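PDB 4PAG: periplasmic binding protein from Sulfurospirillum deleyianum, which probably captures a solute in the periplasm for uptake by an ABC transporter, and here holds a bound histidine. Local coordinates for residues 173-178 with 231-236; 217-222 with 247-252; 236-241 with 256-261. One frame throughout, in Å; residues are numbered along the deposited sequence.

Contact 1: residues 173-178 with 231-236; sequences VYYAEG and IVQNPT. With HIS (histidine), chain E.
Tyr175 and Ala176 pair in parallel with Ile231 and Val232 in the middle of the four-stranded parallel sheet of an alpha/beta lobe. The backbones are tightly joined. Ile231 N bonds Tyr174 O at 3.0 Å. Ala176 N bonds Ile231 O at 2.8 Å. Just beyond the strand end, Gln233 N bonds Ala176 O at 3.2 Å. The Val173 and Ile231 side chains meet at the start of the paired strands, CG2 to CG1, 3.8 Å. The Tyr175 ring, with CG anti to the backbone N (chi1 -178°), runs beside Ile231 toward Gln233. Its OH accepts a nearly straight bond from Gln233 NE2 at 3.0 Å (177° at the hydrogen). The OH lies in the plane of the amide, although ring and amide planes stand 88° apart. Asp270 OD2 is a second partner of this hydroxyl, and Asn267 ND2 bonds Gln233 OE1, so both ends of the amide are held and its rotation is fixed. Glu177 CG lies over the rim of one face of the ring.

Beyond the paired strands the two chains part, and water takes over. At partly exposed Gly178 one water accepts from Asn234 N at 2.9 Å and donates to Ala176 O and Gly178 O. A second accepts from Gly178 N and donates to Asn234 OD1 at 2.7 Å. Asn234 ND2 turns to Asp179 OD1. Pro235 follows in the histidine pocket, near the ligand carboxylate.

Leu195 of helix 193-197 packs on the Tyr175 and Ile231 face. Phe237 of helix 235-243 packs on Ala176 and Val232, while strands 201-202 and 258-260 flank the pair.

Contact 2: residues 217-222 with 247-252; sequences VSFEQI and WAVLKA
Phe219 and Trp247 form a T-shaped aromatic pair. The edge of the Phe219 ring points at one face of the indole. The centroids of the phenyl and of the six-membered ring are 4.8 Å apart, and the planes meet at 71°. Phe219 CE1 lies 3.7 Å from Trp247 CE3, toward the rim of the indole. CG of Phe219 is anti to the backbone N (chi1 175°); CD1 and CE1 are the ring atoms over the indole.

Three apolar contacts add to this pair. Phe219 CZ meets Val249 CG1 tip to tip at 3.9 Å. Ile222 CD1 reaches the edge of the indole at Trp247 CH2, 4.3 Å away. Deeper in, Ile222 CG2 touches Leu250 CD1 at 4.1 Å. An alanine in place of Trp247 would probably leave the Phe219 edge without the aromatic face it rests on and open a gap beside Ile222.

No hydrogen bond crosses between the segments. Within 217-222, Ser218 is the N-cap of helix 219-225, and its OG accepts from Gln221 N at 3.0 Å.

Trp247 also makes an edge-to-face pair with Phe237 of helix 235-243. Ile222 also packs on Tyr174, and Leu250 on Ile230. The contact is part of the helical layer over one face of the parallel sheet, as expected of an alpha/beta lobe of a periplasmic binding protein.

Contact 3: residues 236-241 with 256-261; sequences TFYKTV and KKVYLV. With HIS (histidine), chain E.
Tyr238 joins helix 235-243 to Val258 and Leu260 of strand 258-260. Strand 229-232 leads into this helix, and 258-260 lies next to that strand in parallel, so the contact belongs to a beta-alpha-beta crossover. The helix segment runs nearly antiparallel to the strand it covers, at 155°.

The Tyr238 side chain spans the contact. Its CB meets Leu260 CD1 at 4.0 Å. CG is anti to the backbone N (chi1 178°), and the ring heads for the strand. CD1 lies 4.0 Å from Leu260 CB, which sits over one face of the ring, 21° off its normal, as a CH-pi contact. CD1 also passes Val258 CG1. CE1 then brings the ring edge up to Val258 O at 3.5 Å, with the carbonyl oxygen in the plane of the ring. At the tip, OH is 2.6 Å from a water that donates to Val258 O at 3.0 Å. That oxygen therefore meets both the ring edge and the water. Lys323 makes a cation-pi contact with the same ring.

One turn further along the helix, Val241 CG1 packs against Val258 CG1 at 4.0 Å. This valine pair extends the apolar contact away from the ligand.

At the other end, Leu260 lines the histidine pocket along with Val261. Its CB and CD1 touch both the tyrosine and the ligand, while CG and CD2 face the ligand. CD2 lies close to the backbone of the bound histidine, 3.2 Å from its N. Lys263 NZ bonds both the ligand and Val261 O, which ties this strand end to the site. The imidazole makes a weak hydrogen bond here, from ND1 of the bound histidine to Leu260 O at 3.3 Å.

Overall arrangement
All three contacts lie in one lobe, around one parallel sheet. Contacts 1 and 3 are closest, with centres about 7 Å apart. They share Thr236 and helix 235-243, and their strands 229-232 and 258-260 are neighbours joined by backbone bonds of Val232 with Tyr259 and Val261. Contact 2 lies about 12 Å from contact 1 and about 13 Å from contact 3, centre to centre. Its segments alternate along the chain with those of both, while contact 3 follows contact 1. Contacts 1 and 3 both touch the bound histidine. Their strand ends and shared helix start help form one side of its site, consistent with solute binding, whereas contact 2 packs helices farther out.

Contact 1: residues 173-178 with 231-236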
loop_
_atom_site.group_PDB
_atom_site.type_symbol
_atom_site.label_atom_id
_atom_site.label_comp_id
_atom_site.label_asym_id
_atom_site.label_seq_id
_atom_site.Cartn_x
_atom_site.Cartn_y
_atom_site.Cartn_z
ATOM N N VAL A 173 -2.290 -10.529 -16.198
ATOM C CA VAL A 173 -1.728 -9.213 -15.939
ATOM C C VAL A 173 -0.220 -9.297 -15.654
ATOM O O VAL A 173 0.256 -10.203 -14.957
ATOM C CB VAL A 173 -2.507 -8.474 -14.806
ATOM C CG1 VAL A 173 -2.561 -9.281 -13.518
ATOM C CG2 VAL A 173 -1.915 -7.098 -14.529
ATOM N N TYR A 174 0.519 -8.347 -16.226
ATOM C CA TYR A 174 1.934 -8.170 -15.973
ATOM C C TYR A 174 2.125 -6.875 -15.198
ATOM O O TYR A 174 1.653 -5.819 -15.608
ATOM C CB TYR A 174 2.723 -8.117 -17.286
ATOM C CG TYR A 174 4.195 -7.848 -17.088
ATOM C CD1 TYR A 174 5.002 -8.769 -16.431
ATOM C CD2 TYR A 174 4.779 -6.665 -17.529
ATOM C CE1 TYR A 174 6.345 -8.526 -16.228
ATOM C CE2 TYR A 174 6.130 -6.410 -17.331
ATOM C CZ TYR A 174 6.905 -7.351 -16.681
ATOM O OH TYR A 174 8.236 -7.134 -16.477
ATOM N N TYR A 175 2.811 -6.969 -14.065
ATOM C CA TYR A 175 3.124 -5.804 -13.245
ATOM C C TYR A 175 4.498 -5.293 -13.655
ATOM O O TYR A 175 5.512 -5.922 -13.365
ATOM C CB TYR A 175 3.099 -6.202 -11.767
ATOM C CG TYR A 175 3.358 -5.093 -10.769
ATOM C CD1 TYR A 175 3.001 -3.772 -11.027
ATOM C CD2 TYR A 175 3.943 -5.383 -9.544
ATOM C CE1 TYR A 175 3.231 -2.768 -10.093
ATOM C CE2 TYR A 175 4.178 -4.395 -8.608
ATOM C CZ TYR A 175 3.830 -3.089 -8.882
ATOM O OH TYR A 175 4.088 -2.117 -7.933
ATOM N N ALA A 176 4.524 -4.169 -14.366
ATOM C CA ALA A 176 5.766 -3.668 -14.947
ATOM C C ALA A 176 6.399 -2.653 -14.021
ATOM O O ALA A 176 5.873 -1.566 -13.827
ATOM C CB ALA A 176 5.510 -3.052 -16.310
ATOM N N GLU A 177 7.544 -3.014 -13.457
ATOM C CA GLU A 177 8.255 -2.150 -12.532
ATOM C C GLU A 177 9.567 -1.692 -13.145
ATOM O O GLU A 177 10.019 -2.242 -14.153
ATOM C CB GLU A 177 8.506 -2.900 -11.230
ATOM C CG GLU A 177 7.234 -3.233 -10.472
ATOM C CD GLU A 177 7.537 -3.987 -9.193
ATOM O OE1 GLU A 177 7.991 -5.151 -9.315
ATOM O OE2 GLU A 177 7.336 -3.414 -8.091
ATOM N N GLY A 178 10.154 -0.660 -12.542
ATOM C CA GLY A 178 11.398 -0.082 -13.011
ATOM C C GLY A 178 11.238 0.807 -14.230
ATOM O O GLY A 178 10.176 0.875 -14.851
ATOM N N ILE A 231 0.023 -3.294 -15.817
ATOM C CA ILE A 231 -0.032 -2.272 -14.782
ATOM C C ILE A 231 1.386 -1.763 -14.560
ATOM O O ILE A 231 2.290 -2.549 -14.274
ATOM C CB ILE A 231 -0.602 -2.848 -13.467
ATOM C CG1 ILE A 231 -2.017 -3.410 -13.674
ATOM C CG2 ILE A 231 -0.609 -1.794 -12.366
ATOM C CD1 ILE A 231 -3.051 -2.407 -14.145
ATOM N N VAL A 232 1.559 -0.447 -14.679
ATOM C CA VAL A 232 2.865 0.204 -14.722
ATOM C C VAL A 232 3.075 1.129 -13.518
ATOM O O VAL A 232 2.211 1.942 -13.183
ATOM C CB VAL A 232 2.985 1.056 -16.008
ATOM C CG1 VAL A 232 4.293 1.832 -16.023
ATOM C CG2 VAL A 232 2.841 0.178 -17.256
ATOM N N GLN A 233 4.235 1.023 -12.882
ATOM C CA GLN A 233 4.550 1.863 -11.723
ATOM C C GLN A 233 5.234 3.168 -12.170
ATOM O O GLN A 233 4.864 4.258 -11.737
ATOM C CB GLN A 233 5.422 1.051 -10.752
ATOM C CG GLN A 233 5.276 1.279 -9.254
ATOM C CD GLN A 233 3.895 1.689 -8.763
ATOM O OE1 GLN A 233 3.543 2.848 -8.843
ATOM N NE2 GLN A 233 3.152 0.758 -8.172
ATOM N N ASN A 234 6.207 3.069 -13.064
ATOM C CA ASN A 234 7.064 4.218 -13.375
ATOM C C ASN A 234 6.566 5.024 -14.585
ATOM O O ASN A 234 6.352 4.472 -15.674
ATOM C CB ASN A 234 8.519 3.759 -13.546
ATOM C CG ASN A 234 9.152 3.298 -12.221
ATOM O OD1 ASN A 234 8.452 3.026 -11.237
ATOM N ND2 ASN A 234 10.480 3.222 -12.192
ATOM N N PRO A 235 6.367 6.337 -14.403
ATOM C CA PRO A 235 5.854 7.132 -15.519
ATOM C C PRO A 235 6.775 7.159 -16.741
ATOM O O PRO A 235 6.265 7.272 -17.852
ATOM C CB PRO A 235 5.691 8.538 -14.924
ATOM C CG PRO A 235 6.536 8.554 -13.702
ATOM C CD PRO A 235 6.560 7.147 -13.186
ATOM N N THR A 236 8.095 7.033 -16.559
ATOM C CA THR A 236 9.010 6.995 -17.722
ATOM C C THR A 236 8.748 5.752 -18.572
ATOM O O THR A 236 8.763 5.821 -19.802
ATOM C CB THR A 236 10.525 7.049 -17.367
ATOM O OG1 THR A 236 10.960 5.801 -16.794
ATOM C CG2 THR A 236 10.831 8.178 -16.419
HETATM N N HIS E . 1.146 10.424 -13.880
HETATM C CA HIS E . 1.277 10.008 -12.456
HETATM C C HIS E . 2.723 9.663 -12.129
HETATM O O HIS E . 3.144 8.507 -11.985
HETATM C CB HIS E . 0.359 8.833 -12.145
HETATM C CG HIS E . -1.040 9.014 -12.643
HETATM N ND1 HIS E . -1.846 7.957 -13.012
HETATM C CD2 HIS E . -1.776 10.133 -12.839
HETATM C CE1 HIS E . -3.021 8.416 -13.402
HETATM N NE2 HIS E . -3.005 9.733 -13.307
HETATM O OXT HIS E . 3.518 10.583 -12.011
HETATM O O HOH W 1 7.369 0.754 -14.450
HETATM O O HOH W 2 8.798 0.458 -10.371
#

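Contact 2: residues 217-222 with 247-252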
loop_
_atom_site.group_PDB
_atom_site.type_symbol
_atom_site.label_atom_id
_atom_site.label_comp_id
_atom_site.label_asym_id
_atom_site.label_seq_id
_atom_site.Cartn_x
_atom_site.Cartn_y
_atom_site.Cartn_z
ATOM N N VAL A 217 13.086 -9.847 -15.391
ATOM C CA VAL A 217 12.442 -10.523 -16.513
ATOM C C VAL A 217 12.891 -9.846 -17.817
ATOM O O VAL A 217 13.027 -8.628 -17.870
ATOM C CB VAL A 217 10.902 -10.507 -16.361
ATOM C CG1 VAL A 217 10.349 -9.100 -16.428
ATOM C CG2 VAL A 217 10.233 -11.373 -17.408
ATOM N N SER A 218 13.154 -10.638 -18.850
ATOM C CA SER A 218 13.555 -10.090 -20.150
ATOM C C SER A 218 12.349 -9.652 -20.981
ATOM O O SER A 218 11.221 -10.094 -20.741
ATOM C CB SER A 218 14.352 -11.121 -20.940
ATOM O OG SER A 218 13.497 -12.152 -21.410
ATOM N N PHE A 219 12.599 -8.797 -21.974
ATOM C CA PHE A 219 11.572 -8.403 -22.934
ATOM C C PHE A 219 10.978 -9.648 -23.604
ATOM O O PHE A 219 9.764 -9.763 -23.769
ATOM C CB PHE A 219 12.171 -7.432 -23.962
ATOM C CG PHE A 219 11.227 -7.048 -25.061
ATOM C CD1 PHE A 219 10.043 -6.388 -24.777
ATOM C CD2 PHE A 219 11.527 -7.341 -26.389
ATOM C CE1 PHE A 219 9.167 -6.039 -25.790
ATOM C CE2 PHE A 219 10.658 -6.985 -27.406
ATOM C CZ PHE A 219 9.475 -6.334 -27.104
ATOM N N GLU A 220 11.845 -10.604 -23.928
ATOM C CA GLU A 220 11.439 -11.812 -24.630
ATOM C C GLU A 220 10.477 -12.651 -23.773
ATOM O O GLU A 220 9.514 -13.226 -24.277
ATOM C CB GLU A 220 12.689 -12.596 -25.057
ATOM C CG GLU A 220 13.510 -11.912 -26.168
ATOM C CD GLU A 220 14.217 -10.597 -25.766
ATOM O OE1 GLU A 220 14.625 -10.417 -24.580
ATOM O OE2 GLU A 220 14.383 -9.727 -26.662
ATOM N N GLN A 221 10.721 -12.671 -22.467
ATOM C CA GLN A 221 9.850 -13.350 -21.513
ATOM C C GLN A 221 8.466 -12.692 -21.391
ATOM O O GLN A 221 7.451 -13.377 -21.268
ATOM C CB GLN A 221 10.516 -13.380 -20.139
ATOM C CG GLN A 221 9.766 -14.231 -19.128
ATOM C CD GLN A 221 9.707 -15.677 -19.562
ATOM O OE1 GLN A 221 10.738 -16.297 -19.759
ATOM N NE2 GLN A 221 8.508 -16.213 -19.730
ATOM N N ILE A 222 8.431 -11.365 -21.413
ATOM C CA ILE A 222 7.158 -10.628 -21.348
ATOM C C ILE A 222 6.301 -10.946 -22.579
ATOM O O ILE A 222 5.095 -11.167 -22.463
ATOM C CB ILE A 222 7.385 -9.111 -21.219
ATOM C CG1 ILE A 222 8.103 -8.803 -19.899
ATOM C CG2 ILE A 222 6.058 -8.358 -21.300
ATOM C CD1 ILE A 222 8.749 -7.434 -19.833
ATOM N N TRP A 247 7.574 -2.498 -28.385
ATOM C CA TRP A 247 6.513 -2.894 -27.455
ATOM C C TRP A 247 5.161 -3.112 -28.134
ATOM O O TRP A 247 4.275 -3.717 -27.552
ATOM C CB TRP A 247 6.374 -1.877 -26.331
ATOM C CG TRP A 247 7.585 -1.821 -25.487
ATOM C CD1 TRP A 247 8.643 -0.979 -25.635
ATOM C CD2 TRP A 247 7.891 -2.661 -24.374
ATOM N NE1 TRP A 247 9.585 -1.229 -24.674
ATOM C CE2 TRP A 247 9.149 -2.258 -23.884
ATOM C CE3 TRP A 247 7.219 -3.706 -23.735
ATOM C CZ2 TRP A 247 9.755 -2.870 -22.798
ATOM C CZ3 TRP A 247 7.822 -4.313 -22.646
ATOM C CH2 TRP A 247 9.074 -3.883 -22.182
ATOM N N ALA A 248 5.008 -2.631 -29.361
ATOM C CA ALA A 248 3.767 -2.823 -30.111
ATOM C C ALA A 248 3.500 -4.288 -30.476
ATOM O O ALA A 248 2.415 -4.611 -30.930
ATOM C CB ALA A 248 3.778 -1.961 -31.368
ATOM N N VAL A 249 4.486 -5.167 -30.303
ATOM C CA VAL A 249 4.249 -6.609 -30.443
ATOM C C VAL A 249 3.209 -7.130 -29.440
ATOM O O VAL A 249 2.531 -8.119 -29.699
ATOM C CB VAL A 249 5.560 -7.425 -30.323
ATOM C CG1 VAL A 249 6.189 -7.310 -28.938
ATOM C CG2 VAL A 249 5.302 -8.879 -30.638
ATOM N N LEU A 250 3.086 -6.460 -28.298
ATOM C CA LEU A 250 2.189 -6.910 -27.240
ATOM C C LEU A 250 0.740 -6.515 -27.510
ATOM O O LEU A 250 0.452 -5.354 -27.812
ATOM C CB LEU A 250 2.630 -6.311 -25.908
ATOM C CG LEU A 250 4.013 -6.719 -25.394
ATOM C CD1 LEU A 250 4.347 -5.953 -24.126
ATOM C CD2 LEU A 250 4.090 -8.213 -25.129
ATOM N N LYS A 251 -0.175 -7.471 -27.368
ATOM C CA LYS A 251 -1.602 -7.199 -27.565
ATOM C C LYS A 251 -2.123 -6.157 -26.559
ATOM O O LYS A 251 -2.966 -5.338 -26.899
ATOM C CB LYS A 251 -2.437 -8.484 -27.476
ATOM C CG LYS A 251 -2.064 -9.571 -28.484
ATOM C CD LYS A 251 -2.687 -9.374 -29.867
ATOM C CE LYS A 251 -2.360 -10.557 -30.781
ATOM N NZ LYS A 251 -2.970 -10.507 -32.151
ATOM N N ALA A 252 -1.626 -6.183 -25.324
ATOM C CA ALA A 252 -2.031 -5.192 -24.337
ATOM C C ALA A 252 -1.710 -3.781 -24.834
ATOM O O ALA A 252 -2.487 -2.853 -24.611
ATOM C CB ALA A 252 -1.358 -5.452 -22.994
#

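Contact 3: residues 236-241 with 256-261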
loop_
_atom_site.group_PDB
_atom_site.type_symbol
_atom_site.label_atom_id
_atom_site.label_comp_id
_atom_site.label_asym_id
_atom_site.label_seq_id
_atom_site.Cartn_x
_atom_site.Cartn_y
_atom_site.Cartn_z
ATOM N N THR A 236 8.095 7.033 -16.559
ATOM C CA THR A 236 9.010 6.995 -17.722
ATOM C C THR A 236 8.748 5.752 -18.572
ATOM O O THR A 236 8.763 5.821 -19.802
ATOM C CB THR A 236 10.525 7.049 -17.367
ATOM O OG1 THR A 236 10.960 5.801 -16.794
ATOM C CG2 THR A 236 10.831 8.178 -16.419
ATOM N N PHE A 237 8.491 4.620 -17.928
ATOM C CA PHE A 237 8.175 3.428 -18.682
ATOM C C PHE A 237 6.822 3.546 -19.389
ATOM O O PHE A 237 6.662 3.111 -20.537
ATOM C CB PHE A 237 8.205 2.164 -17.830
ATOM C CG PHE A 237 7.921 0.945 -18.632
ATOM C CD1 PHE A 237 8.764 0.609 -19.686
ATOM C CD2 PHE A 237 6.778 0.201 -18.424
ATOM C CE1 PHE A 237 8.495 -0.480 -20.480
ATOM C CE2 PHE A 237 6.502 -0.898 -19.221
ATOM C CZ PHE A 237 7.359 -1.234 -20.254
ATOM N N TYR A 238 5.848 4.138 -18.711
ATOM C CA TYR A 238 4.526 4.313 -19.307
ATOM C C TYR A 238 4.594 5.096 -20.628
ATOM O O TYR A 238 3.905 4.752 -21.596
ATOM C CB TYR A 238 3.591 4.980 -18.309
ATOM C CG TYR A 238 2.216 5.238 -18.850
ATOM C CD1 TYR A 238 1.259 4.228 -18.897
ATOM C CD2 TYR A 238 1.871 6.490 -19.323
ATOM C CE1 TYR A 238 -0.013 4.467 -19.390
ATOM C CE2 TYR A 238 0.609 6.735 -19.828
ATOM C CZ TYR A 238 -0.328 5.723 -19.860
ATOM O OH TYR A 238 -1.578 5.991 -20.370
ATOM N N LYS A 239 5.435 6.124 -20.681
ATOM C CA LYS A 239 5.691 6.841 -21.944
ATOM C C LYS A 239 6.436 5.961 -22.948
ATOM O O LYS A 239 6.052 5.865 -24.111
ATOM C CB LYS A 239 6.516 8.113 -21.705
ATOM C CG LYS A 239 5.874 9.201 -20.855
ATOM C CD LYS A 239 4.458 9.532 -21.294
ATOM C CE LYS A 239 4.206 11.034 -21.349
ATOM N NZ LYS A 239 4.583 11.578 -22.686
ATOM N N THR A 240 7.502 5.323 -22.484
ATOM C CA THR A 240 8.342 4.481 -23.340
ATOM C C THR A 240 7.551 3.393 -24.057
ATOM O O THR A 240 7.740 3.177 -25.262
ATOM C CB THR A 240 9.467 3.830 -22.515
ATOM O OG1 THR A 240 10.406 4.840 -22.127
ATOM C CG2 THR A 240 10.200 2.755 -23.305
ATOM N N VAL A 241 6.660 2.723 -23.327
ATOM C CA VAL A 241 5.950 1.556 -23.855
ATOM C C VAL A 241 5.021 1.916 -25.025
ATOM O O VAL A 241 4.708 1.061 -25.852
ATOM C CB VAL A 241 5.195 0.782 -22.725
ATOM C CG1 VAL A 241 3.948 1.517 -22.278
ATOM C CG2 VAL A 241 4.837 -0.628 -23.168
ATOM N N LYS A 256 -4.220 -0.783 -25.893
ATOM C CA LYS A 256 -4.057 0.333 -24.948
ATOM C C LYS A 256 -4.508 -0.035 -23.530
ATOM O O LYS A 256 -4.968 0.810 -22.770
ATOM C CB LYS A 256 -4.784 1.583 -25.448
ATOM C CG LYS A 256 -4.420 1.970 -26.880
ATOM C CD LYS A 256 -5.438 2.943 -27.451
ATOM C CE LYS A 256 -4.881 3.721 -28.628
ATOM N NZ LYS A 256 -4.476 2.842 -29.760
ATOM N N LYS A 257 -4.348 -1.301 -23.173
ATOM C CA LYS A 257 -4.688 -1.783 -21.834
ATOM C C LYS A 257 -3.421 -1.789 -20.964
ATOM O O LYS A 257 -2.965 -2.828 -20.466
ATOM C CB LYS A 257 -5.360 -3.154 -21.927
ATOM C CG LYS A 257 -6.767 -3.070 -22.515
ATOM C CD LYS A 257 -7.285 -4.407 -23.020
ATOM C CE LYS A 257 -7.727 -5.318 -21.894
ATOM N NZ LYS A 257 -9.053 -4.927 -21.332
ATOM N N VAL A 258 -2.866 -0.590 -20.813
ATOM C CA VAL A 258 -1.660 -0.323 -20.050
ATOM C C VAL A 258 -1.989 0.876 -19.162
ATOM O O VAL A 258 -2.401 1.915 -19.672
ATOM C CB VAL A 258 -0.484 0.045 -20.978
ATOM C CG1 VAL A 258 0.773 0.356 -20.175
ATOM C CG2 VAL A 258 -0.223 -1.053 -22.009
ATOM N N TYR A 259 -1.834 0.737 -17.845
ATOM C CA TYR A 259 -2.318 1.761 -16.907
ATOM C C TYR A 259 -1.278 2.104 -15.858
ATOM O O TYR A 259 -0.643 1.214 -15.285
ATOM C CB TYR A 259 -3.625 1.302 -16.237
ATOM C CG TYR A 259 -4.676 0.871 -17.249
ATOM C CD1 TYR A 259 -5.396 1.810 -17.975
ATOM C CD2 TYR A 259 -4.901 -0.476 -17.519
ATOM C CE1 TYR A 259 -6.323 1.422 -18.936
ATOM C CE2 TYR A 259 -5.840 -0.874 -18.468
ATOM C CZ TYR A 259 -6.551 0.083 -19.166
ATOM O OH TYR A 259 -7.484 -0.296 -20.097
ATOM N N LEU A 260 -1.115 3.403 -15.622
ATOM C CA LEU A 260 -0.136 3.923 -14.679
ATOM C C LEU A 260 -0.773 4.025 -13.291
ATOM O O LEU A 260 -1.833 4.610 -13.126
ATOM C CB LEU A 260 0.356 5.298 -15.141
ATOM C CG LEU A 260 1.465 6.003 -14.367
ATOM C CD1 LEU A 260 2.763 5.215 -14.394
ATOM C CD2 LEU A 260 1.674 7.408 -14.931
ATOM N N VAL A 261 -0.129 3.441 -12.295
ATOM C CA VAL A 261 -0.670 3.445 -10.933
ATOM C C VAL A 261 -0.661 4.866 -10.361
ATOM O O VAL A 261 0.379 5.514 -10.366
ATOM C CB VAL A 261 0.151 2.520 -10.003
ATOM C CG1 VAL A 261 -0.369 2.569 -8.579
ATOM C CG2 VAL A 261 0.128 1.085 -10.501
HETATM N N HIS E . 1.146 10.424 -13.880
HETATM C CA HIS E . 1.277 10.008 -12.456
HETATM C C HIS E . 2.723 9.663 -12.129
HETATM O O HIS E . 3.144 8.507 -11.985
HETATM C CB HIS E . 0.359 8.833 -12.145
HETATM C CG HIS E . -1.040 9.014 -12.643
HETATM N ND1 HIS E . -1.846 7.957 -13.012
HETATM C CD2 HIS E . -1.776 10.133 -12.839
HETATM C CE1 HIS E . -3.021 8.416 -13.402
HETATM N NE2 HIS E . -3.005 9.733 -13.307
HETATM O OXT HIS E . 3.518 10.583 -12.011
HETATM O O HOH W 3 -3.630 4.603 -19.687
#